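Local coordinates for phosphotransferase system, mannose/fructose/N-acetylgalactosamine-specific component IIB (Thermoanaerobacter tengcongensis, PDB 3LFJ), which probably transfers a phosphoryl group to an incoming sugar as the IIB component of a mannose-type phosphotransferase system, at residues A86-W90 with G116-I120. Numbering follows the deposited sequence.
Sequences ALKEW and GGLPI
Leu118 and Pro119 approach the Trp90 indole from the same side, Leu118 over the face and Pro119 obliquely near the rim. In the conformer described, one of two, Leu118 brings its CG over the five-membered ring, 4.2 Å from the centroid and 15° off the normal, a CH-pi contact, while its CD1 reaches back to Trp90 CB. Pro119 places its CD 3.3 Å from Trp90 CZ2; a proline suits this spot because its compact ring holds CD in a fixed position against the indole. With CG anti to the backbone N (chi1 166°), Trp90 swings its indole off helix 83-91 toward the loop, bringing its ring atom CH2 to 3.4 Å from Gly117 O. One turn earlier, Leu87 sends CD2 to Leu118 CB at 3.9 Å, and its CD1 lies 4.0 Å from Gly116 CA, where a CB would clash with it, so glycine lets Leu87 in. Gly117 ends helix 107-115 in a Schellman motif; at phi 104° a CB would be pressed against the carbonyl O of Gly116, so glycine fits here. Leu118 continues inward to Ile24 and Leu102, on the parallel strands 22-30 and 98-104 of the mixed central sheet, whereas Trp90 also stacks on His20. With an alanine at Trp90's position, Leu118 CG and Pro119 CD would probably lose their aromatic partner, opening a gap between helix and loop. No hydrogen bond crosses here, so in this alpha/beta fold helix 83-91 and the loop leading into strand 122-127 are joined by apolar and CH-pi contacts that depend on shape rather than polar pairing.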
loop_
_atom_site.group_PDB
_atom_site.type_symbol
_atom_site.label_atom_id
_atom_site.label_comp_id
_atom_site.label_asym_id
_atom_site.label_seq_id
_atom_site.Cartn_x
_atom_site.Cartn_y
_atom_site.Cartn_z
ATOM N N ALA A 86 -6.953 3.627 -11.934
ATOM C CA ALA A 86 -5.516 3.463 -11.713
ATOM C C ALA A 86 -4.921 2.560 -12.779
ATOM O O ALA A 86 -3.871 2.869 -13.338
ATOM C CB ALA A 86 -5.256 2.890 -10.340
ATOM N N LEU A 87 -5.581 1.443 -13.062
ATOM C CA LEU A 87 -5.069 0.537 -14.083
ATOM C C LEU A 87 -5.036 1.228 -15.447
ATOM O O LEU A 87 -4.082 1.052 -16.217
ATOM C CB LEU A 87 -5.906 -0.741 -14.136
ATOM C CG LEU A 87 -5.776 -1.609 -12.884
ATOM C CD1 LEU A 87 -6.854 -2.672 -12.854
ATOM C CD2 LEU A 87 -4.389 -2.240 -12.833
ATOM N N LYS A 88 -6.056 2.024 -15.745
ATOM C CA LYS A 88 -6.103 2.729 -17.024
ATOM C C LYS A 88 -4.966 3.749 -17.134
ATOM O O LYS A 88 -4.311 3.844 -18.177
ATOM C CB LYS A 88 -7.456 3.403 -17.227
ATOM C CG LYS A 88 -7.552 4.218 -18.516
ATOM C CD LYS A 88 -8.877 4.970 -18.584
ATOM N N GLU A 89 -4.714 4.483 -16.053
ATOM C CA GLU A 89 -3.684 5.520 -16.058
ATOM C C GLU A 89 -2.299 4.903 -16.203
ATOM O O GLU A 89 -1.467 5.361 -17.007
ATOM C CB GLU A 89 -3.776 6.352 -14.774
ATOM C CG GLU A 89 -2.812 7.531 -14.697
ATOM C CD GLU A 89 -3.226 8.695 -15.572
ATOM O OE1 GLU A 89 -4.325 8.646 -16.156
ATOM O OE2 GLU A 89 -2.445 9.666 -15.681
ATOM N N TRP A 90 -2.047 3.851 -15.438
ATOM C CA TRP A 90 -0.743 3.218 -15.461
ATOM C C TRP A 90 -0.484 2.635 -16.853
ATOM O O TRP A 90 0.651 2.609 -17.319
ATOM C CB TRP A 90 -0.618 2.143 -14.368
ATOM C CG TRP A 90 0.555 1.262 -14.590
ATOM C CD1 TRP A 90 1.851 1.516 -14.240
ATOM C CD2 TRP A 90 0.557 -0.007 -15.251
ATOM N NE1 TRP A 90 2.656 0.476 -14.640
ATOM C CE2 TRP A 90 1.884 -0.469 -15.262
ATOM C CE3 TRP A 90 -0.437 -0.796 -15.832
ATOM C CZ2 TRP A 90 2.247 -1.684 -15.834
ATOM C CZ3 TRP A 90 -0.076 -2.007 -16.398
ATOM C CH2 TRP A 90 1.253 -2.439 -16.392
ATOM N N GLY A 116 -4.899 -7.084 -12.001
ATOM C CA GLY A 116 -5.115 -6.311 -13.208
ATOM C C GLY A 116 -3.847 -5.969 -13.971
ATOM O O GLY A 116 -3.904 -5.286 -14.988
ATOM N N GLY A 117 -2.698 -6.413 -13.460
ATOM C CA GLY A 117 -1.441 -6.287 -14.180
ATOM C C GLY A 117 -0.490 -5.202 -13.709
ATOM O O GLY A 117 0.577 -4.997 -14.287
ATOM N N LEU A 118 -0.872 -4.488 -12.658
ATOM C CA LEU A 118 -0.006 -3.445 -12.148
ATOM C C LEU A 118 1.142 -4.083 -11.360
ATOM O O LEU A 118 0.927 -4.841 -10.419
ATOM C CB LEU A 118 -0.809 -2.423 -11.329
ATOM C CG LEU A 118 -0.146 -1.047 -11.257
ATOM C CD1 LEU A 118 -1.152 0.088 -11.130
ATOM C CD2 LEU A 118 0.817 -1.044 -10.094
ATOM N N PRO A 119 2.382 -3.791 -11.781
ATOM C CA PRO A 119 3.529 -4.486 -11.198
ATOM C C PRO A 119 3.945 -3.832 -9.908
ATOM O O PRO A 119 4.355 -2.677 -9.878
ATOM C CB PRO A 119 4.613 -4.327 -12.260
ATOM C CG PRO A 119 4.300 -3.047 -12.930
ATOM C CD PRO A 119 2.792 -2.843 -12.834
ATOM N N ILE A 120 3.779 -4.577 -8.833
ATOM C CA ILE A 120 4.268 -4.158 -7.538
ATOM C C ILE A 120 5.358 -5.130 -7.107
ATOM O O ILE A 120 5.147 -6.343 -7.113
ATOM C CB ILE A 120 3.129 -4.139 -6.523
ATOM C CG1 ILE A 120 2.109 -3.074 -6.931
ATOM C CG2 ILE A 120 3.671 -3.861 -5.125
ATOM C CD1 ILE A 120 0.928 -2.972 -5.977
#